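PDB 6T7J: carbon monoxide dehydrogenase from Thermococcus sp. AM4, which catalyses the ferredoxin-linked oxidation of carbon monoxide to carbon dioxide, and is seen here as isolated, with a nickel-free, broken active-site cluster. Local coordinates for residues A250-G255 with A486-L491; E424-G427 with E431-I434; A534-L539 with S544-A549. All blocks are in the same frame, centred on the assembly; numbering follows the deposited sequence.

Contact 1 of 3, residues A250-G255 with A486-L491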
loop_
_atom_site.group_PDB
_atom_site.type_symbol
_atom_site.label_atom_id
_atom_site.label_comp_id
_atom_site.label_asym_id
_atom_site.label_seq_id
_atom_site.Cartn_x
_atom_site.Cartn_y
_atom_site.Cartn_z
ATOM N N ALA A 250 36.344 -11.306 7.960
ATOM C CA ALA A 250 36.229 -9.985 8.568
ATOM C C ALA A 250 35.834 -10.158 10.031
ATOM O O ALA A 250 35.772 -11.278 10.549
ATOM C CB ALA A 250 35.232 -9.113 7.799
ATOM N N GLU A 251 35.566 -9.039 10.698
ATOM C CA GLU A 251 35.271 -9.013 12.121
ATOM C C GLU A 251 33.820 -8.616 12.361
ATOM O O GLU A 251 33.180 -7.962 11.532
ATOM C CB GLU A 251 36.208 -8.049 12.853
ATOM C CG GLU A 251 37.679 -8.331 12.622
ATOM C CD GLU A 251 38.309 -9.099 13.767
ATOM O OE1 GLU A 251 37.725 -10.119 14.194
ATOM O OE2 GLU A 251 39.386 -8.679 14.243
ATOM N N ALA A 252 33.313 -9.017 13.524
ATOM C CA ALA A 252 31.918 -8.839 13.886
ATOM C C ALA A 252 31.819 -8.454 15.354
ATOM O O ALA A 252 32.733 -8.704 16.148
ATOM C CB ALA A 252 31.094 -10.108 13.618
ATOM N N ASN A 253 30.669 -7.855 15.686
ATOM C CA ASN A 253 30.290 -7.321 16.994
ATOM C C ASN A 253 30.920 -5.956 17.242
ATOM O O ASN A 253 31.772 -5.503 16.470
ATOM C CB ASN A 253 30.637 -8.284 18.132
ATOM C CG ASN A 253 29.694 -8.147 19.310
ATOM O OD1 ASN A 253 28.981 -7.150 19.432
ATOM N ND2 ASN A 253 29.683 -9.147 20.185
ATOM N N LEU A 254 30.496 -5.293 18.318
ATOM C CA LEU A 254 30.829 -3.895 18.560
ATOM C C LEU A 254 32.289 -3.671 18.932
ATOM O O LEU A 254 32.692 -2.512 19.083
ATOM C CB LEU A 254 29.918 -3.332 19.651
ATOM C CG LEU A 254 28.495 -3.038 19.171
ATOM C CD1 LEU A 254 27.594 -2.665 20.329
ATOM C CD2 LEU A 254 28.505 -1.937 18.120
ATOM N N GLY A 255 33.087 -4.728 19.079
ATOM C CA GLY A 255 34.512 -4.553 19.304
ATOM C C GLY A 255 35.272 -4.017 18.109
ATOM O O GLY A 255 36.470 -3.740 18.231
ATOM N N ALA A 486 24.959 -14.729 13.775
ATOM C CA ALA A 486 25.822 -15.895 13.631
ATOM C C ALA A 486 27.285 -15.486 13.540
ATOM O O ALA A 486 28.162 -16.168 14.083
ATOM C CB ALA A 486 25.410 -16.702 12.399
ATOM N N ALA A 487 27.566 -14.370 12.866
ATOM C CA ALA A 487 28.940 -13.898 12.754
ATOM C C ALA A 487 29.468 -13.421 14.100
ATOM O O ALA A 487 30.624 -13.683 14.447
ATOM C CB ALA A 487 29.025 -12.782 11.712
ATOM N N MET A 488 28.635 -12.721 14.874
ATOM C CA MET A 488 29.084 -12.235 16.174
ATOM C C MET A 488 29.253 -13.371 17.176
ATOM O O MET A 488 30.079 -13.270 18.091
ATOM C CB MET A 488 28.106 -11.194 16.714
ATOM C CG MET A 488 28.045 -9.920 15.896
ATOM S SD MET A 488 26.873 -8.734 16.573
ATOM C CE MET A 488 25.362 -9.696 16.518
ATOM N N GLU A 489 28.483 -14.452 17.029
ATOM C CA GLU A 489 28.610 -15.562 17.966
ATOM C C GLU A 489 29.870 -16.381 17.705
ATOM O O GLU A 489 30.533 -16.825 18.649
ATOM C CB GLU A 489 27.376 -16.460 17.896
ATOM C CG GLU A 489 27.471 -17.683 18.787
ATOM C CD GLU A 489 26.925 -17.429 20.179
ATOM O OE1 GLU A 489 26.300 -16.368 20.390
ATOM O OE2 GLU A 489 27.117 -18.293 21.061
ATOM N N GLY A 490 30.216 -16.588 16.439
ATOM C CA GLY A 490 31.364 -17.402 16.100
ATOM C C GLY A 490 30.988 -18.578 15.226
ATOM O O GLY A 490 31.821 -19.442 14.938
ATOM N N LEU A 491 29.726 -18.618 14.799
ATOM C CA LEU A 491 29.236 -19.693 13.948
ATOM C C LEU A 491 29.721 -19.578 12.510
ATOM O O LEU A 491 29.438 -20.474 11.707
ATOM C CB LEU A 491 27.710 -19.726 13.982
ATOM C CG LEU A 491 27.096 -20.024 15.351
ATOM C CD1 LEU A 491 25.584 -19.920 15.290
ATOM C CD2 LEU A 491 27.524 -21.401 15.838
HETATM O O HOH W 1 31.360 -11.475 19.605
#
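Met488 runs across Asn253 at about a right angle. Its CB starts 4.1 Å from Asn253 CB. With CG anti to the carbonyl carbon, the chain turns to the backbone of Asn253. CG sits 3.3 Å from Asn253 N, the closest approach of the contact. SD then passes 3.7 Å from Asn253 CA and lies 3.9 Å from Asn253 OD1. At the CG-SD bond the chain bends (chi3 -59°), and this turns CE off Asn253. One residue before Asn253, Ala252 CB points toward the helix and packs 3.9 Å from Ala487 CB.

No direct hydrogen bond joins the segments. A water does so instead. It accepts from Asn253 ND2 and donates to Met488 O at 2.7 Å. Asn253 ND2 also binds Lys18 O. Asn253 OD1 takes the N-H of Leu254 at 2.6 Å, with the donor tilted 31° from the carbonyl plane. These bonds fix the rotation of the amide beside the thioether.

Strand 248-252 pairs with strand 411-415 and also bonds to strand 318-320, an outermost strand of one parallel sheet. Helix 480-489 carries Cys481 of the cluster pocket, and the side chain of Met488 is about 11 Å from the broken Fe4S4 cluster. Such a junction of two Rossmann-like domains near cluster C is characteristic of nickel CO dehydrogenases.

Contact 2 of 3, residues E424-G427 with E431-I434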
loop_
_atom_site.group_PDB
_atom_site.type_symbol
_atom_site.label_atom_id
_atom_site.label_comp_id
_atom_site.label_asym_id
_atom_site.label_seq_id
_atom_site.Cartn_x
_atom_site.Cartn_y
_atom_site.Cartn_z
ATOM N N GLU A 424 31.678 -22.459 -6.933
ATOM C CA GLU A 424 33.130 -22.471 -7.081
ATOM C C GLU A 424 33.793 -23.291 -5.982
ATOM O O GLU A 424 34.829 -23.924 -6.217
ATOM C CB GLU A 424 33.674 -21.041 -7.071
ATOM C CG GLU A 424 33.784 -20.391 -8.442
ATOM C CD GLU A 424 34.530 -19.069 -8.396
ATOM O OE1 GLU A 424 34.440 -18.295 -9.375
ATOM O OE2 GLU A 424 35.206 -18.804 -7.378
ATOM N N ALA A 425 33.213 -23.290 -4.780
ATOM C CA ALA A 425 33.768 -24.087 -3.692
ATOM C C ALA A 425 33.615 -25.578 -3.953
ATOM O O ALA A 425 34.441 -26.375 -3.494
ATOM C CB ALA A 425 33.103 -23.707 -2.370
ATOM N N LEU A 426 32.576 -25.974 -4.685
ATOM C CA LEU A 426 32.327 -27.372 -5.006
ATOM C C LEU A 426 33.031 -27.818 -6.280
ATOM O O LEU A 426 32.700 -28.882 -6.816
ATOM C CB LEU A 426 30.822 -27.624 -5.137
ATOM C CG LEU A 426 29.925 -27.302 -3.941
ATOM C CD1 LEU A 426 28.546 -26.870 -4.418
ATOM C CD2 LEU A 426 29.822 -28.498 -3.008
ATOM N N GLY A 427 33.981 -27.032 -6.783
ATOM C CA GLY A 427 34.687 -27.394 -7.994
ATOM C C GLY A 427 33.982 -27.029 -9.278
ATOM O O GLY A 427 34.292 -27.606 -10.325
ATOM N N GLU A 431 27.592 -31.315 -8.024
ATOM C CA GLU A 431 27.544 -32.749 -7.757
ATOM C C GLU A 431 28.026 -33.155 -6.366
ATOM O O GLU A 431 27.385 -34.033 -5.764
ATOM C CB GLU A 431 28.333 -33.500 -8.838
ATOM C CG GLU A 431 28.112 -35.004 -8.826
ATOM C CD GLU A 431 28.957 -35.726 -9.858
ATOM O OE1 GLU A 431 28.667 -35.586 -11.066
ATOM O OE2 GLU A 431 29.909 -36.434 -9.461
ATOM N N PRO A 432 29.119 -32.611 -5.809
ATOM C CA PRO A 432 29.550 -33.086 -4.480
ATOM C C PRO A 432 28.529 -32.855 -3.375
ATOM O O PRO A 432 28.293 -33.761 -2.565
ATOM C CB PRO A 432 30.852 -32.308 -4.227
ATOM C CG PRO A 432 30.886 -31.227 -5.251
ATOM C CD PRO A 432 30.137 -31.742 -6.424
ATOM N N LEU A 433 27.910 -31.673 -3.311
ATOM C CA LEU A 433 26.901 -31.442 -2.279
ATOM C C LEU A 433 25.650 -32.281 -2.517
ATOM O O LEU A 433 25.011 -32.726 -1.557
ATOM C CB LEU A 433 26.536 -29.961 -2.205
ATOM C CG LEU A 433 25.446 -29.623 -1.184
ATOM C CD1 LEU A 433 25.895 -28.525 -0.232
ATOM C CD2 LEU A 433 24.157 -29.237 -1.887
ATOM N N ILE A 434 25.283 -32.505 -3.779
ATOM C CA ILE A 434 24.154 -33.382 -4.074
ATOM C C ILE A 434 24.443 -34.799 -3.594
ATOM O O ILE A 434 23.573 -35.471 -3.026
ATOM C CB ILE A 434 23.832 -33.339 -5.578
ATOM C CG1 ILE A 434 23.141 -32.022 -5.928
ATOM C CG2 ILE A 434 22.976 -34.531 -5.980
ATOM C CD1 ILE A 434 22.397 -32.056 -7.236
#
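The pyrrolidine ring of Pro432 is the nearest thing to a flat group where it meets Leu426, and it is puckered C-gamma endo. Leu426 CD2 lies above one face of this ring, 3.7 Å from Pro432 CG. Leu426 CB comes to that same CG at a slant, at 3.6 Å. The carbonyl O of Leu426 approaches the ring from beside its CG-CD bond and stands 3.4 Å from Pro432 CG.

Leu426 is held with CG anti to its carbonyl carbon (chi1 -58°). This aims the branch at the start of helix 431-439. CD2 also reaches Leu433 CB, at 3.7 Å, and so sits against both residues. The side chain of Leu433 also touches Leu535 of helix 525-538.

Leu426 is the first residue to leave helix 419-425. Gly427 follows with positive phi as the C-prime residue of a Schellman motif, and Gly427 N bonds to Glu424 O. After this turn the chain folds back, so that the first turn of helix 431-439 comes to lie against Leu426.

No hydrogen bond or ion pair crosses the contact. Across it, apolar packing does the work, with one carbonyl oxygen against the proline ring. Leu426 is buried and Pro432 is nearer the solvent.

Contact 3 of 3, residues A534-L539 with S544-A549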
loop_
_atom_site.group_PDB
_atom_site.type_symbol
_atom_site.label_atom_id
_atom_site.label_comp_id
_atom_site.label_asym_id
_atom_site.label_seq_id
_atom_site.Cartn_x
_atom_site.Cartn_y
_atom_site.Cartn_z
ATOM N N ALA A 534 18.413 -24.206 -8.146
ATOM C CA ALA A 534 19.421 -25.027 -8.804
ATOM C C ALA A 534 19.316 -26.474 -8.342
ATOM O O ALA A 534 19.209 -27.394 -9.163
ATOM C CB ALA A 534 20.817 -24.467 -8.533
ATOM N N LEU A 535 19.302 -26.688 -7.023
ATOM C CA LEU A 535 19.255 -28.039 -6.475
ATOM C C LEU A 535 18.073 -28.811 -7.040
ATOM O O LEU A 535 18.238 -29.866 -7.666
ATOM C CB LEU A 535 19.174 -27.982 -4.949
ATOM C CG LEU A 535 20.487 -27.853 -4.180
ATOM C CD1 LEU A 535 20.302 -28.378 -2.769
ATOM C CD2 LEU A 535 21.610 -28.593 -4.888
ATOM N N ALA A 536 16.866 -28.272 -6.843
ATOM C CA ALA A 536 15.663 -28.897 -7.374
ATOM C C ALA A 536 15.800 -29.203 -8.861
ATOM O O ALA A 536 15.364 -30.261 -9.328
ATOM C CB ALA A 536 14.457 -27.994 -7.116
ATOM N N ASP A 537 16.435 -28.305 -9.619
ATOM C CA ASP A 537 16.558 -28.541 -11.053
ATOM C C ASP A 537 17.594 -29.618 -11.347
ATOM O O ASP A 537 17.418 -30.423 -12.269
ATOM C CB ASP A 537 16.907 -27.240 -11.775
ATOM C CG ASP A 537 15.685 -26.551 -12.350
ATOM O OD1 ASP A 537 14.637 -27.220 -12.486
ATOM O OD2 ASP A 537 15.769 -25.343 -12.659
ATOM N N ALA A 538 18.677 -29.658 -10.567
ATOM C CA ALA A 538 19.705 -30.662 -10.809
ATOM C C ALA A 538 19.190 -32.065 -10.526
ATOM O O ALA A 538 19.598 -33.022 -11.193
ATOM C CB ALA A 538 20.941 -30.360 -9.965
ATOM N N LEU A 539 18.285 -32.203 -9.559
ATOM C CA LEU A 539 17.735 -33.494 -9.173
ATOM C C LEU A 539 16.464 -33.853 -9.935
ATOM O O LEU A 539 15.883 -34.910 -9.672
ATOM C CB LEU A 539 17.463 -33.513 -7.664
ATOM C CG LEU A 539 18.685 -33.286 -6.766
ATOM C CD1 LEU A 539 18.296 -32.612 -5.458
ATOM C CD2 LEU A 539 19.404 -34.595 -6.492
ATOM N N SER A 544 9.769 -27.958 -3.557
ATOM C CA SER A 544 9.012 -28.482 -2.428
ATOM C C SER A 544 9.453 -29.883 -2.017
ATOM O O SER A 544 9.190 -30.286 -0.880
ATOM C CB SER A 544 7.519 -28.483 -2.756
ATOM O OG SER A 544 7.300 -28.745 -4.131
ATOM N N ASP A 545 10.108 -30.636 -2.901
ATOM C CA ASP A 545 10.568 -31.973 -2.546
ATOM C C ASP A 545 11.941 -31.983 -1.888
ATOM O O ASP A 545 12.344 -33.024 -1.357
ATOM C CB ASP A 545 10.614 -32.885 -3.778
ATOM C CG ASP A 545 9.383 -32.767 -4.646
ATOM O OD1 ASP A 545 8.264 -32.965 -4.130
ATOM O OD2 ASP A 545 9.539 -32.489 -5.853
ATOM N N LEU A 546 12.669 -30.869 -1.915
ATOM C CA LEU A 546 14.006 -30.846 -1.344
ATOM C C LEU A 546 13.946 -31.040 0.171
ATOM O O LEU A 546 13.002 -30.591 0.827
ATOM C CB LEU A 546 14.707 -29.527 -1.658
ATOM C CG LEU A 546 14.987 -29.170 -3.118
ATOM C CD1 LEU A 546 15.659 -27.810 -3.204
ATOM C CD2 LEU A 546 15.844 -30.235 -3.787
ATOM N N PRO A 547 14.939 -31.719 0.749
ATOM C CA PRO A 547 15.060 -31.755 2.222
ATOM C C PRO A 547 15.614 -30.427 2.734
ATOM O O PRO A 547 16.807 -30.243 2.977
ATOM C CB PRO A 547 16.019 -32.923 2.454
ATOM C CG PRO A 547 16.861 -32.965 1.221
ATOM C CD PRO A 547 15.976 -32.527 0.083
ATOM N N ALA A 548 14.717 -29.456 2.887
ATOM C CA ALA A 548 15.131 -28.101 3.212
ATOM C C ALA A 548 14.031 -27.398 3.990
ATOM O O ALA A 548 12.877 -27.834 4.010
ATOM C CB ALA A 548 15.482 -27.301 1.951
ATOM N N ALA A 549 14.410 -26.294 4.629
ATOM C CA ALA A 549 13.476 -25.467 5.376
ATOM C C ALA A 549 14.016 -24.044 5.435
ATOM O O ALA A 549 15.175 -23.783 5.114
ATOM C CB ALA A 549 13.238 -26.018 6.785
#
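Leu535 is the first residue of helix 525-538 here to touch Leu546. Its CB lies 3.9 Å from Leu546 CD1, while the rest of its side chain also touches Leu437 and Ile445. Ala536 comes next and offers both backbone and side chain. Its N is 3.8 Å from Leu546 CD2, and its CB is 4.1 Å from Leu546 CD1. The two methyls of Leu546 sit side by side against Ala536 N. Leu546 gets there with CG anti to its carbonyl carbon (chi1 -63°), its side chain extended straight at the helix.

Helix 525-538 belongs to the crossover of a Rossmann-like sheet. The chain leaves the edge strand 516-518, runs through this helix and returns in the inner strand 548-552, parallel to the first. Leu546 is in the return loop, just before that strand. Pro547 follows as the centre of an inverse gamma turn, and Ala549 then pairs with strand 444-448.

One helical turn after Leu535 the chain reaches Leu539, whose N bonds to Leu535 O. Leu539 CD1 meets Leu546 CD2 at 3.8 Å. Leu539 also touches Ile434 and Arg438 and is about 4 Å from a butanediol molecule, probably from the crystallisation liquor.

Overall arrangement
From the N terminus the chain first enters contact 1 at strand 248-252, beside the parallel sheet 318-320 to 372-373. It returns there only at helix 480-489, which follows strand 474-478 of the second parallel sheet. This contact closes a loop of 230 residues. That loop holds the whole first sheet and all of contact 2, a short turn between helices 419-425 and 431-439. Contact 3 opens after both have closed and joins the end of helix 525-538 to the loop leading into strand 548-552. No loops cross. Contacts 2 and 3 touch: Ile434 CD1 packs 3.5 Å from Ala538 CB. Contact 1 stands apart, its centre about 27 Å from that of contact 2 and about 30 Å from that of contact 3.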